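Local coordinates for protein bacteriocin (Pseudomonas syringae pv. tomato, PDB 4FZL) that degrades the cell-wall precursor lipid II, as a calcium-binding colicin M-like bacteriocin that probably kills related bacteria by stopping peptidoglycan synthesis, at residues Q13-C18 with D58-Y63; D28-D33 with E210-L215; Q38-L43 with I76-I81; A48-E53 with V89-L94; R171-I176 with E189-N194. All blocks are in the same frame, centred on the assembly; numbering follows the deposited sequence.

Contact 1 (Q13-C18 with D58-Y63)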
# COMPACT_ATOMS: atom_id res chain seq x y z
N GLN A 13 17.46 -13.07 8.93
CA GLN A 13 16.38 -12.24 9.41
C GLN A 13 15.04 -12.52 8.68
O GLN A 13 14.03 -11.91 8.97
CB GLN A 13 16.72 -10.83 9.14
CG GLN A 13 17.95 -10.24 9.82
CD GLN A 13 17.63 -9.50 11.08
OE1 GLN A 13 17.65 -8.23 11.12
NE2 GLN A 13 17.22 -10.25 12.09
N GLY A 14 15.01 -13.50 7.76
CA GLY A 14 13.77 -13.78 7.04
C GLY A 14 12.57 -14.16 7.91
O GLY A 14 11.43 -13.68 7.61
N ASP A 15 12.77 -14.96 8.95
CA ASP A 15 11.66 -15.41 9.81
C ASP A 15 11.02 -14.19 10.51
O ASP A 15 9.79 -14.11 10.72
CB ASP A 15 12.17 -16.43 10.82
CG ASP A 15 12.28 -17.87 10.27
OD1 ASP A 15 11.81 -18.18 9.13
OD2 ASP A 15 12.92 -18.68 10.97
N LEU A 16 11.85 -13.23 10.89
CA LEU A 16 11.35 -12.03 11.56
C LEU A 16 10.77 -11.02 10.57
O LEU A 16 9.70 -10.45 10.86
CB LEU A 16 12.51 -11.35 12.32
CG LEU A 16 12.95 -12.05 13.63
CD1 LEU A 16 14.22 -11.42 14.18
CD2 LEU A 16 11.79 -12.09 14.70
N TYR A 17 11.43 -10.69 9.43
CA TYR A 17 10.92 -9.66 8.56
C TYR A 17 9.68 -10.13 7.83
O TYR A 17 8.80 -9.36 7.60
CB TYR A 17 11.98 -9.30 7.53
CG TYR A 17 13.13 -8.49 8.02
CD1 TYR A 17 12.92 -7.47 8.94
CD2 TYR A 17 14.38 -8.60 7.47
CE1 TYR A 17 13.92 -6.59 9.30
CE2 TYR A 17 15.39 -7.69 7.83
CZ TYR A 17 15.13 -6.69 8.72
OH TYR A 17 16.13 -5.78 9.08
N CYS A 18 9.57 -11.40 7.47
CA CYS A 18 8.38 -11.93 6.79
C CYS A 18 7.39 -12.46 7.84
O CYS A 18 7.03 -13.65 7.89
CB CYS A 18 8.74 -13.04 5.78
SG CYS A 18 9.71 -12.33 4.42
N ASP A 58 4.89 -15.86 -3.81
CA ASP A 58 4.85 -15.99 -2.36
C ASP A 58 5.85 -15.02 -1.71
O ASP A 58 6.98 -14.92 -2.18
CB ASP A 58 5.33 -17.40 -2.01
CG ASP A 58 5.38 -17.62 -0.55
OD1 ASP A 58 4.31 -17.40 0.10
OD2 ASP A 58 6.45 -18.04 -0.02
N LEU A 59 5.42 -14.22 -0.70
CA LEU A 59 6.32 -13.23 -0.12
C LEU A 59 7.62 -13.80 0.38
O LEU A 59 8.71 -13.30 0.08
CB LEU A 59 5.66 -12.40 0.97
CG LEU A 59 6.42 -11.15 1.42
CD1 LEU A 59 6.63 -10.08 0.33
CD2 LEU A 59 5.71 -10.56 2.66
N ARG A 60 7.55 -14.80 1.22
CA ARG A 60 8.77 -15.25 1.84
C ARG A 60 9.73 -15.87 0.77
O ARG A 60 10.95 -15.67 0.83
CB ARG A 60 8.48 -16.27 2.95
CG ARG A 60 9.70 -16.96 3.57
CD ARG A 60 10.64 -15.84 4.12
NE ARG A 60 11.81 -16.43 4.76
CZ ARG A 60 11.81 -16.99 5.96
NH1 ARG A 60 10.68 -17.07 6.66
NH2 ARG A 60 12.94 -17.47 6.55
N THR A 61 9.18 -16.64 -0.18
CA THR A 61 9.96 -17.21 -1.26
C THR A 61 10.65 -16.12 -2.00
O THR A 61 11.86 -16.18 -2.26
CB THR A 61 9.13 -18.06 -2.22
OG1 THR A 61 8.50 -19.10 -1.43
CG2 THR A 61 9.99 -18.72 -3.32
N ALA A 62 9.91 -15.06 -2.32
CA ALA A 62 10.39 -13.86 -3.12
C ALA A 62 11.57 -13.21 -2.31
O ALA A 62 12.68 -13.01 -2.82
CB ALA A 62 9.30 -12.84 -3.37
N TYR A 63 11.29 -12.94 -1.03
CA TYR A 63 12.28 -12.38 -0.14
C TYR A 63 13.58 -13.21 -0.13
O TYR A 63 14.69 -12.68 -0.33
CB TYR A 63 11.71 -12.27 1.28
CG TYR A 63 12.75 -11.79 2.30
CD1 TYR A 63 12.86 -10.44 2.56
CD2 TYR A 63 13.57 -12.70 2.94
CE1 TYR A 63 13.78 -9.95 3.51
CE2 TYR A 63 14.50 -12.24 3.82
CZ TYR A 63 14.65 -10.89 4.12
OH TYR A 63 15.61 -10.45 5.07
O HOH W 1 7.93 -16.25 6.54
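Cys-18, Arg-60 and Tyr-63 carry this contact, in which the end of helix 14-17 meets the first turn of helix 59-70. The thiol of Cys-18 touches both of the others: SG is 3.6 Å from Arg-60 CD and 3.7 Å from Tyr-63 CB, and a short side chain ending in a polarisable sulfur suits a spot beside both an aliphatic chain and a ring. It stands 4.3 Å from the centroid of the Tyr-63 ring, 31° off the ring normal. Arg-60 bends at chi2 (56°), which brings CD against the sulfur; beyond it the guanidinium lies with one face over Gly-14 C, 3.5 Å above the plane, where the bare glycine backbone permits close approach. NH1 and NH2 both grip a single oxygen, Asp-15 OD1, each at 2.9 Å, while water 1 links NH1 to Cys-18 O. NE turns back to Asn-64 OD1. On the buried side, Tyr-63 OH touches the edge of the Tyr-17 ring, 3.3 Å from CD2, and its hydrogen-bonding partner is Leu-10 O. The whole is a Cys sulfur-aromatic contact beside an end-on arginine-aspartate salt bridge, joining two helices in the helical part of the chain.

Contact 2 (D28-D33 with E210-L215)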
# COMPACT_ATOMS: atom_id res chain seq x y z
N ASP A 28 14.95 -2.01 14.90
CA ASP A 28 16.16 -2.38 15.65
C ASP A 28 17.39 -2.34 14.70
O ASP A 28 18.45 -1.91 15.09
CB ASP A 28 16.05 -3.79 16.23
CG ASP A 28 15.10 -3.90 17.45
OD1 ASP A 28 14.74 -2.91 18.08
OD2 ASP A 28 14.75 -5.04 17.83
N GLN A 29 17.22 -2.81 13.45
CA GLN A 29 18.31 -2.84 12.53
C GLN A 29 18.72 -1.38 12.23
O GLN A 29 19.88 -1.05 12.16
CB GLN A 29 17.93 -3.60 11.24
CG GLN A 29 18.90 -3.35 10.10
CD GLN A 29 20.19 -4.09 10.40
OE1 GLN A 29 20.24 -5.32 10.26
NE2 GLN A 29 21.24 -3.34 10.78
N ALA A 30 17.74 -0.54 11.98
CA ALA A 30 18.02 0.85 11.63
C ALA A 30 18.77 1.54 12.77
O ALA A 30 19.70 2.29 12.55
CB ALA A 30 16.76 1.62 11.21
N ARG A 31 18.35 1.27 14.00
CA ARG A 31 19.00 1.83 15.16
C ARG A 31 20.45 1.37 15.23
O ARG A 31 21.37 2.15 15.52
CB ARG A 31 18.26 1.45 16.45
CG ARG A 31 18.93 2.01 17.71
CD ARG A 31 18.20 1.49 18.94
NE ARG A 31 16.82 1.99 19.04
CZ ARG A 31 16.42 3.17 19.55
NH1 ARG A 31 17.30 4.06 20.01
NH2 ARG A 31 15.12 3.47 19.57
N ARG A 32 20.66 0.08 14.95
CA ARG A 32 22.00 -0.53 15.09
C ARG A 32 23.05 0.08 14.12
O ARG A 32 24.19 0.33 14.51
CB ARG A 32 21.89 -2.07 15.01
CG ARG A 32 23.17 -2.84 14.87
CD ARG A 32 22.94 -4.28 15.33
NE ARG A 32 21.86 -4.87 14.58
CZ ARG A 32 20.62 -5.14 15.00
NH1 ARG A 32 20.21 -4.89 16.25
NH2 ARG A 32 19.77 -5.69 14.12
N ASP A 33 22.64 0.34 12.88
CA ASP A 33 23.60 0.82 11.86
C ASP A 33 23.31 2.23 11.42
O ASP A 33 23.88 2.72 10.42
CB ASP A 33 23.71 -0.14 10.66
CG ASP A 33 22.52 -0.11 9.73
OD1 ASP A 33 21.51 0.58 10.04
OD2 ASP A 33 22.61 -0.75 8.65
N GLU A 210 10.19 7.07 16.98
CA GLU A 210 11.04 8.23 17.19
C GLU A 210 12.41 8.15 16.53
O GLU A 210 12.83 9.01 15.78
CB GLU A 210 11.17 8.54 18.71
CG GLU A 210 12.17 9.62 19.05
CD GLU A 210 13.61 9.11 19.15
OE1 GLU A 210 13.84 7.97 19.68
OE2 GLU A 210 14.53 9.86 18.73
N ASN A 211 13.02 7.00 16.72
CA ASN A 211 14.40 6.84 16.26
C ASN A 211 14.52 6.75 14.76
O ASN A 211 15.31 7.48 14.12
CB ASN A 211 15.02 5.63 16.92
CG ASN A 211 16.47 5.41 16.51
OD1 ASN A 211 17.36 6.14 16.95
ND2 ASN A 211 16.71 4.40 15.67
N LEU A 212 13.66 5.94 14.17
CA LEU A 212 13.70 5.79 12.74
C LEU A 212 13.31 7.08 12.04
O LEU A 212 13.93 7.47 11.04
CB LEU A 212 12.93 4.53 12.32
CG LEU A 212 12.90 4.16 10.84
CD1 LEU A 212 14.31 4.00 10.24
CD2 LEU A 212 11.99 2.91 10.72
N THR A 213 12.30 7.76 12.58
CA THR A 213 11.89 9.05 11.96
C THR A 213 13.08 10.01 12.00
O THR A 213 13.41 10.68 11.00
CB THR A 213 10.67 9.65 12.64
OG1 THR A 213 9.62 8.67 12.64
CG2 THR A 213 10.30 11.06 12.04
N SER A 214 13.77 10.03 13.13
CA SER A 214 14.93 10.89 13.25
C SER A 214 16.03 10.57 12.17
O SER A 214 16.63 11.45 11.54
CB SER A 214 15.53 10.81 14.66
OG SER A 214 16.71 11.58 14.73
N LEU A 215 16.29 9.30 12.02
CA LEU A 215 17.33 8.80 11.08
C LEU A 215 16.95 9.14 9.63
O LEU A 215 17.76 9.51 8.80
CB LEU A 215 17.49 7.29 11.23
CG LEU A 215 18.23 6.80 12.50
CD1 LEU A 215 18.15 5.30 12.61
CD2 LEU A 215 19.70 7.39 12.49
O HOH W 2 16.21 7.13 20.07
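Arg-31 reaches from helix 22-33 over Asn-211 of helix 210-216, and most of its side chain meets the asparagine. At the root, CB lies 3.4 Å from Asn-211 ND2, and CG stays within 3.8 Å of the same nitrogen. The chain runs out straight as far as CD and then bends at chi3 (-66°), which turns NE back toward the second helix, still near ND2. Here the guanidinium settles on the amide: CZ is 3.8 Å from Asn-211 CG, and the two planes are stacked, only 18° apart. NH2 touches Asn-211 CB at 3.4 Å. NH1 is the nitrogen nearest to Asn-211 OD1 and donates to water 2, which lies 2.5 Å from Glu-210 OE1 and can bridge to it. The two flat polar groups thus pack by their faces, with no direct hydrogen bond between the segments, and an arginine suits this exposed margin, where its tip can still reach water.

On the inner side the contact is apolar, and Ala-30 and Leu-212 are buried. Ala-30 CB meets Leu-212 CD1 at 3.6 Å, and Leu-215 CD1 comes 3.4 Å from Ala-30 O, an approach to the backbone that a short alanine allows. This is oblique helix-helix packing: the axes of the two short segments pass 9.5 Å apart at 54°, with Ala-30 and Leu-212 on the buried side and a stacked arginine-asparagine pair outside.

Contact 3 (Q38-L43 with I76-I81)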
# COMPACT_ATOMS: atom_id res chain seq x y z
N GLN A 38 23.09 -2.20 5.77
CA GLN A 38 22.20 -3.29 5.98
C GLN A 38 20.73 -2.86 6.00
O GLN A 38 19.87 -3.54 5.43
CB GLN A 38 22.53 -4.03 7.25
CG GLN A 38 23.80 -4.78 7.13
CD GLN A 38 23.61 -6.29 6.92
OE1 GLN A 38 22.64 -6.79 6.28
NE2 GLN A 38 24.54 -7.02 7.48
N SER A 39 20.44 -1.74 6.65
CA SER A 39 19.10 -1.19 6.66
C SER A 39 18.55 -0.81 5.28
O SER A 39 17.37 -1.10 4.92
CB SER A 39 19.00 0.04 7.58
OG SER A 39 19.24 -0.25 8.90
N LYS A 40 19.41 -0.20 4.47
CA LYS A 40 19.00 0.27 3.13
C LYS A 40 18.80 -0.92 2.24
O LYS A 40 17.83 -0.99 1.47
CB LYS A 40 20.01 1.25 2.57
CG LYS A 40 19.99 2.63 3.27
CD LYS A 40 21.05 3.52 2.67
CE LYS A 40 21.39 4.73 3.52
NZ LYS A 40 22.66 5.39 3.12
N VAL A 41 19.70 -1.88 2.38
CA VAL A 41 19.57 -3.10 1.54
C VAL A 41 18.28 -3.92 1.97
O VAL A 41 17.53 -4.40 1.09
CB VAL A 41 20.82 -4.01 1.59
CG1 VAL A 41 20.57 -5.38 0.88
CG2 VAL A 41 21.98 -3.27 0.95
N ALA A 42 18.02 -4.03 3.28
CA ALA A 42 16.77 -4.62 3.75
C ALA A 42 15.55 -3.90 3.15
O ALA A 42 14.65 -4.53 2.59
CB ALA A 42 16.70 -4.74 5.30
N LEU A 43 15.54 -2.56 3.21
CA LEU A 43 14.38 -1.82 2.78
C LEU A 43 14.14 -2.03 1.28
O LEU A 43 13.00 -2.24 0.82
CB LEU A 43 14.58 -0.34 3.12
CG LEU A 43 13.40 0.55 2.75
CD1 LEU A 43 12.08 0.11 3.38
CD2 LEU A 43 13.69 1.99 3.16
N ILE A 76 29.49 -5.56 -0.80
CA ILE A 76 28.69 -5.31 0.38
C ILE A 76 28.13 -3.88 0.47
O ILE A 76 27.58 -3.49 1.46
CB ILE A 76 29.40 -5.67 1.70
CG1 ILE A 76 30.70 -4.84 1.84
CG2 ILE A 76 29.69 -7.20 1.81
CD1 ILE A 76 31.36 -4.94 3.23
N ASN A 77 28.21 -3.16 -0.63
CA ASN A 77 27.74 -1.78 -0.61
C ASN A 77 26.23 -1.66 -0.78
O ASN A 77 25.55 -2.62 -1.12
CB ASN A 77 28.43 -0.91 -1.68
CG ASN A 77 28.10 -1.39 -3.08
OD1 ASN A 77 27.04 -1.11 -3.63
ND2 ASN A 77 29.06 -2.10 -3.70
N GLU A 78 25.69 -0.47 -0.58
CA GLU A 78 24.22 -0.28 -0.61
C GLU A 78 23.54 -0.47 -1.97
O GLU A 78 22.32 -0.63 -2.03
CB GLU A 78 23.79 1.08 -0.03
CG GLU A 78 24.31 2.22 -0.85
CD GLU A 78 24.23 3.57 -0.11
OE1 GLU A 78 25.24 4.05 0.48
OE2 GLU A 78 23.13 4.12 -0.07
N ASN A 79 24.34 -0.49 -3.05
CA ASN A 79 23.87 -0.70 -4.41
C ASN A 79 23.93 -2.14 -4.90
O ASN A 79 23.68 -2.38 -6.07
CB ASN A 79 24.62 0.25 -5.37
CG ASN A 79 24.37 1.65 -5.02
OD1 ASN A 79 25.28 2.48 -4.94
ND2 ASN A 79 23.14 1.93 -4.71
N ILE A 80 24.13 -3.09 -3.99
CA ILE A 80 24.07 -4.49 -4.40
C ILE A 80 22.67 -4.97 -4.72
O ILE A 80 22.49 -6.04 -5.27
CB ILE A 80 24.73 -5.45 -3.38
CG1 ILE A 80 24.08 -5.36 -1.98
CG2 ILE A 80 26.24 -5.16 -3.31
CD1 ILE A 80 24.78 -6.15 -0.90
N ILE A 81 21.69 -4.15 -4.38
CA ILE A 81 20.37 -4.26 -4.90
C ILE A 81 20.00 -2.83 -5.29
O ILE A 81 20.20 -1.87 -4.50
CB ILE A 81 19.36 -4.85 -3.94
CG1 ILE A 81 17.93 -4.83 -4.52
CG2 ILE A 81 19.42 -4.11 -2.56
CD1 ILE A 81 16.97 -5.67 -3.74
O HOH W 3 25.05 3.84 3.80
O HOH W 4 23.16 6.64 -0.07
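Lys-40 NZ approaches the flat carboxylate of Glu-78 obliquely, beyond its oxygens and to one side of its plane, 3.5 Å from OE2, in a salt bridge whose hydrogen bond is weak. Water 3, on the same side, accepts from NZ and donates weakly to OE1. Water 4 lies to the other side of the plane, donates to OE2 at 2.5 Å and accepts weakly from NZ, so both waters bridge the pair, as is common for charged chains at the surface. Glu-78 CG sits between its backbone N and carbonyl carbon (chi1 64°), and the chain extends to the lysine, whose CD also touches OE2 at 3.5 Å. A second flat group, the Asn-77 amide, works within its own segment: OD1 accepts from Asn-79 N at 2.8 Å, with the donor tilted 17° from the carbonyl plane, an Asx turn that bends the loop.

Beneath the charges Val-41 supplies the apolar part. Its two methyls diverge, CG1 to Ile-81 CG2 at 3.8 Å and CG2 to Ile-80 CG1 at 4.2 Å, so a branched residue can touch two neighbours. Lys-44, one turn further along helix 37-54, binds Glu-78 O and Ile-81 O, fastening the loop backbone. Val-41 also packs on Val-6 of helix 5-12, and both isoleucines rest on Ile-70 of helix 59-70, so the 76-81 loop runs beside three helices.

Contact 4 (A48-E53 with V89-L94)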
# COMPACT_ATOMS: atom_id res chain seq x y z
N ALA A 48 11.37 -4.91 -3.29
CA ALA A 48 11.43 -5.91 -4.35
C ALA A 48 10.50 -7.12 -4.09
O ALA A 48 9.91 -7.69 -5.05
CB ALA A 48 12.89 -6.36 -4.56
N ALA A 49 10.49 -7.57 -2.82
CA ALA A 49 9.71 -8.73 -2.49
C ALA A 49 8.20 -8.39 -2.64
O ALA A 49 7.39 -9.17 -3.12
CB ALA A 49 10.05 -9.17 -1.06
N ASP A 50 7.82 -7.19 -2.19
CA ASP A 50 6.45 -6.75 -2.37
C ASP A 50 6.07 -6.68 -3.84
O ASP A 50 4.97 -7.05 -4.21
CB ASP A 50 6.25 -5.35 -1.79
CG ASP A 50 4.82 -4.88 -1.82
OD1 ASP A 50 4.01 -5.37 -1.00
OD2 ASP A 50 4.50 -4.03 -2.61
N GLN A 51 6.95 -6.13 -4.66
CA GLN A 51 6.72 -6.12 -6.09
C GLN A 51 6.45 -7.55 -6.65
O GLN A 51 5.55 -7.77 -7.46
CB GLN A 51 7.91 -5.41 -6.79
CG GLN A 51 7.87 -5.25 -8.30
CD GLN A 51 6.94 -4.21 -8.75
OE1 GLN A 51 6.80 -3.21 -8.10
NE2 GLN A 51 6.30 -4.42 -9.89
N ARG A 52 7.29 -8.50 -6.25
CA ARG A 52 7.07 -9.83 -6.66
C ARG A 52 5.74 -10.46 -6.12
O ARG A 52 5.09 -11.21 -6.87
CB ARG A 52 8.22 -10.79 -6.31
CG ARG A 52 9.53 -10.47 -7.01
CD ARG A 52 10.48 -11.62 -6.80
NE ARG A 52 11.80 -11.37 -7.35
CZ ARG A 52 12.74 -12.32 -7.51
NH1 ARG A 52 12.50 -13.58 -7.14
NH2 ARG A 52 13.92 -12.00 -8.00
N GLU A 53 5.38 -10.16 -4.87
CA GLU A 53 4.08 -10.58 -4.37
C GLU A 53 2.93 -9.95 -5.24
O GLU A 53 1.94 -10.65 -5.52
CB GLU A 53 3.90 -10.24 -2.90
CG GLU A 53 2.68 -10.84 -2.27
CD GLU A 53 2.56 -10.57 -0.76
OE1 GLU A 53 2.00 -11.42 -0.04
OE2 GLU A 53 3.04 -9.53 -0.32
N VAL A 89 4.48 -1.51 -8.37
CA VAL A 89 3.15 -1.93 -8.04
C VAL A 89 3.20 -2.42 -6.59
O VAL A 89 3.98 -3.30 -6.23
CB VAL A 89 2.68 -3.09 -8.94
CG1 VAL A 89 1.23 -3.48 -8.57
CG2 VAL A 89 2.77 -2.68 -10.43
N LEU A 90 2.25 -1.96 -5.83
CA LEU A 90 2.02 -2.36 -4.46
C LEU A 90 1.08 -3.59 -4.35
O LEU A 90 0.02 -3.64 -4.91
CB LEU A 90 1.44 -1.26 -3.60
CG LEU A 90 2.24 0.05 -3.51
CD1 LEU A 90 1.58 1.27 -2.81
CD2 LEU A 90 3.61 -0.22 -2.88
N SER A 91 1.53 -4.59 -3.63
CA SER A 91 0.76 -5.74 -3.50
C SER A 91 -0.44 -5.77 -2.55
O SER A 91 -1.30 -6.65 -2.69
CB SER A 91 1.72 -6.88 -3.09
OG SER A 91 1.91 -7.00 -1.69
N GLY A 92 -0.42 -4.89 -1.56
CA GLY A 92 -1.36 -4.95 -0.48
C GLY A 92 -1.00 -5.91 0.64
O GLY A 92 -1.75 -6.06 1.63
N GLY A 93 0.17 -6.52 0.52
CA GLY A 93 0.66 -7.41 1.50
C GLY A 93 1.47 -6.77 2.64
O GLY A 93 1.55 -5.58 2.74
N LEU A 94 2.10 -7.64 3.46
CA LEU A 94 2.84 -7.28 4.66
C LEU A 94 3.83 -6.11 4.41
O LEU A 94 3.95 -5.13 5.22
CB LEU A 94 3.69 -8.48 5.06
CG LEU A 94 4.55 -8.41 6.31
CD1 LEU A 94 3.70 -7.93 7.49
CD2 LEU A 94 5.14 -9.80 6.52
O HOH W 5 1.90 -10.51 2.53
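Asp-50 and Ser-91 form the tight part of this contact, between helix 37-54 and the loop that leads into helix 96-106. The buried carboxylate uses both oxygens: OD2 accepts from Ser-91 N at 3.2 Å, met on the syn side but 34° out of the plane, and OD1 lies 2.7 Å from Ser-91 OG. With CG anti to the backbone N (chi1 -175°), the group is set against the loop, where His-99 ND1 also bonds to OD2 and Thr-96 OG1 to OD1. Four partners thus hold the carboxylate in place. Beside it, Gln-51 OE1 accepts from Val-89 N at 2.9 Å along a nearly straight N-H; an amide suits this place, since NE2 can also donate to Glu-55 OE2.

Ser-91 OG accepts from Gly-93 N at 2.9 Å, an ST turn, and the loop turns at Gly-92, whose positive phi of 84° comes easily to glycine. Leu-90, facing away from the helix, packs on Thr-96 and His-99, its side chain about 11 Å from the bound calcium.

The other margin is looser and wetter. Glu-53 stretches out, placing OE2 3.1 Å from Ser-91 OG, whose one hydroxyl proton can serve either carboxylate, and 3.7 Å from Gly-93 CA, where no side chain blocks it. Its other oxygen, OE1, reaches the loop through water 5, which donates to it and accepts from Leu-94 N.

Contact 5 (R171-I176 with E189-N194). With EDO (1,2-ethanediol), chain E; EDO (1,2-ethanediol), chain F.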
# COMPACT_ATOMS: atom_id res chain seq x y z
N ARG A 171 -15.25 6.68 -5.49
CA ARG A 171 -16.38 7.00 -6.34
C ARG A 171 -17.32 5.82 -6.45
O ARG A 171 -16.87 4.72 -6.68
CB ARG A 171 -15.89 7.34 -7.75
CG ARG A 171 -16.96 7.60 -8.79
CD ARG A 171 -16.27 7.92 -10.07
NE ARG A 171 -17.20 8.16 -11.15
CZ ARG A 171 -16.85 8.14 -12.44
NH1 ARG A 171 -15.63 7.72 -12.79
NH2 ARG A 171 -17.77 8.39 -13.38
N LEU A 172 -18.61 6.04 -6.22
CA LEU A 172 -19.65 5.03 -6.37
C LEU A 172 -20.45 5.41 -7.58
O LEU A 172 -21.07 6.51 -7.62
CB LEU A 172 -20.56 4.98 -5.13
CG LEU A 172 -21.62 3.87 -5.12
CD1 LEU A 172 -21.07 2.43 -5.14
CD2 LEU A 172 -22.56 4.13 -3.92
N VAL A 173 -20.48 4.52 -8.58
CA VAL A 173 -21.10 4.87 -9.85
C VAL A 173 -21.91 3.65 -10.33
O VAL A 173 -21.41 2.50 -10.34
CB VAL A 173 -20.04 5.34 -10.90
CG1 VAL A 173 -18.88 4.36 -11.03
CG2 VAL A 173 -20.71 5.54 -12.24
N GLY A 174 -23.16 3.91 -10.69
CA GLY A 174 -24.03 2.88 -11.19
C GLY A 174 -25.45 3.36 -11.30
O GLY A 174 -25.74 4.55 -11.49
N THR A 175 -26.36 2.38 -11.25
CA THR A 175 -27.77 2.63 -11.44
C THR A 175 -28.55 2.08 -10.25
O THR A 175 -28.16 1.06 -9.59
CB THR A 175 -28.26 2.03 -12.81
OG1 THR A 175 -28.07 0.62 -12.83
CG2 THR A 175 -27.50 2.66 -14.04
N ILE A 176 -29.66 2.74 -9.99
CA ILE A 176 -30.58 2.38 -8.94
C ILE A 176 -31.90 2.01 -9.59
O ILE A 176 -32.38 2.74 -10.44
CB ILE A 176 -30.83 3.56 -8.02
CG1 ILE A 176 -29.54 3.94 -7.31
CG2 ILE A 176 -31.97 3.28 -7.05
CD1 ILE A 176 -29.62 5.29 -6.70
N GLU A 189 -20.30 0.10 -9.28
CA GLU A 189 -18.86 -0.11 -9.03
C GLU A 189 -18.34 0.99 -8.09
O GLU A 189 -18.84 2.11 -8.10
CB GLU A 189 -18.07 0.05 -10.36
CG GLU A 189 -18.28 -1.00 -11.42
CD GLU A 189 -17.46 -0.69 -12.68
OE1 GLU A 189 -17.28 0.50 -13.01
OE2 GLU A 189 -16.98 -1.67 -13.32
N ILE A 190 -17.32 0.64 -7.33
CA ILE A 190 -16.49 1.55 -6.58
C ILE A 190 -15.18 1.72 -7.39
O ILE A 190 -14.57 0.71 -7.79
CB ILE A 190 -16.17 1.06 -5.14
CG1 ILE A 190 -17.40 1.14 -4.25
CG2 ILE A 190 -15.01 1.84 -4.46
CD1 ILE A 190 -17.33 0.29 -3.02
N ARG A 191 -14.77 2.98 -7.58
CA ARG A 191 -13.45 3.33 -8.10
C ARG A 191 -12.78 4.26 -7.11
O ARG A 191 -13.40 4.69 -6.13
CB ARG A 191 -13.56 4.04 -9.43
CG ARG A 191 -14.22 3.16 -10.49
CD ARG A 191 -14.53 3.91 -11.75
NE ARG A 191 -15.43 3.11 -12.56
CZ ARG A 191 -15.95 3.51 -13.71
NH1 ARG A 191 -15.70 4.73 -14.17
NH2 ARG A 191 -16.74 2.69 -14.36
N ALA A 192 -11.50 4.57 -7.38
CA ALA A 192 -10.70 5.37 -6.41
C ALA A 192 -9.94 6.42 -7.16
O ALA A 192 -9.45 6.16 -8.24
CB ALA A 192 -9.74 4.44 -5.68
N PHE A 193 -9.87 7.61 -6.55
CA PHE A 193 -9.06 8.68 -7.05
C PHE A 193 -7.59 8.51 -6.66
O PHE A 193 -7.27 7.95 -5.59
CB PHE A 193 -9.62 9.98 -6.51
CG PHE A 193 -10.97 10.32 -7.04
CD1 PHE A 193 -12.11 9.88 -6.42
CD2 PHE A 193 -11.08 11.17 -8.12
CE1 PHE A 193 -13.37 10.19 -6.89
CE2 PHE A 193 -12.34 11.46 -8.62
CZ PHE A 193 -13.48 10.97 -8.01
N ASN A 194 -6.70 9.08 -7.48
CA ASN A 194 -5.27 9.02 -7.15
C ASN A 194 -5.04 9.68 -5.77
O ASN A 194 -5.75 10.64 -5.39
CB ASN A 194 -4.47 9.80 -8.19
CG ASN A 194 -4.51 9.17 -9.56
OD1 ASN A 194 -4.91 8.04 -9.77
ND2 ASN A 194 -4.06 9.94 -10.54
C1 EDO E . -12.43 7.45 -10.14
O1 EDO E . -13.09 7.15 -11.38
C2 EDO E . -11.25 8.32 -10.34
O2 EDO E . -10.26 7.71 -11.15
C1 EDO F . -14.65 8.04 -16.01
O1 EDO F . -13.58 8.42 -16.98
C2 EDO F . -15.83 8.92 -16.35
O2 EDO F . -17.16 8.38 -16.32
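A beta hairpin joins strands 167-178 and 184-197, and here Arg-171 pairs with Arg-191, Leu-172 with Ile-190, and Val-173 with Glu-189. The first and last are antiparallel hydrogen-bonded pairs. Arg-171 N reaches Arg-191 O at 2.8 Å, with the return bond at 2.9 Å; Val-173 N and Glu-189 O are 3.0 Å apart, with Glu-189 N to Val-173 O at 2.8 Å. Between them lies a non-hydrogen-bonded pair, where Leu-172 CD1 meets Ile-190 CG1 at 4.0 Å on the buried face, which suits branched apolar chains.

The other face is mostly charged, with Val-173 CG1 over one face of the Arg-191 guanidinium. Arg-171 extends from CG to NE (chi2 179°, chi3 179°), its CB against Phe-193 CE1 at 3.9 Å. NE forms a salt bridge with Asp-147, while NH1 and NH2 bind two 1,2-ethanediols, probably left from crystallisation. Arg-191 lies alongside, pointing the same way; it has two conformers, so its pairing with Glu-189 is less certain, though an acid beside a basic chain suits this face. Strand 142-153 flanks Leu-172 through backbone bonds to Val-148, Leu-232 of strand 232-238 binds Ile-190, and Phe-193 leads on to the calcium ligand Asp-195.

In the fold
Contacts 1 to 4 gather in the helical part of the chain, whereas contact 5 lies in the beta sheet, its centre about 36 Å from that of contact 1. Helix 37-54 serves contacts 3 and 4, whose centres are about 18 Å apart. Contact 2 joins contact 3 where Asp-33 OD1 probably hydrogen-bonds Ser-39 OG at 2.7 Å, and contact 1 packs on contact 4 through Leu-59 and Glu-53. By closing residues 28-33 onto 210-215, contact 2 encloses contacts 3, 4 and 5 in sequence. Contacts 4 and 5 lie nearer the calcium site (Leu-165, Asn-167, Asp-195) without supplying a ligand: the Leu-90 side chain is about 11 Å from the ion, that of Phe-193 about 9 Å.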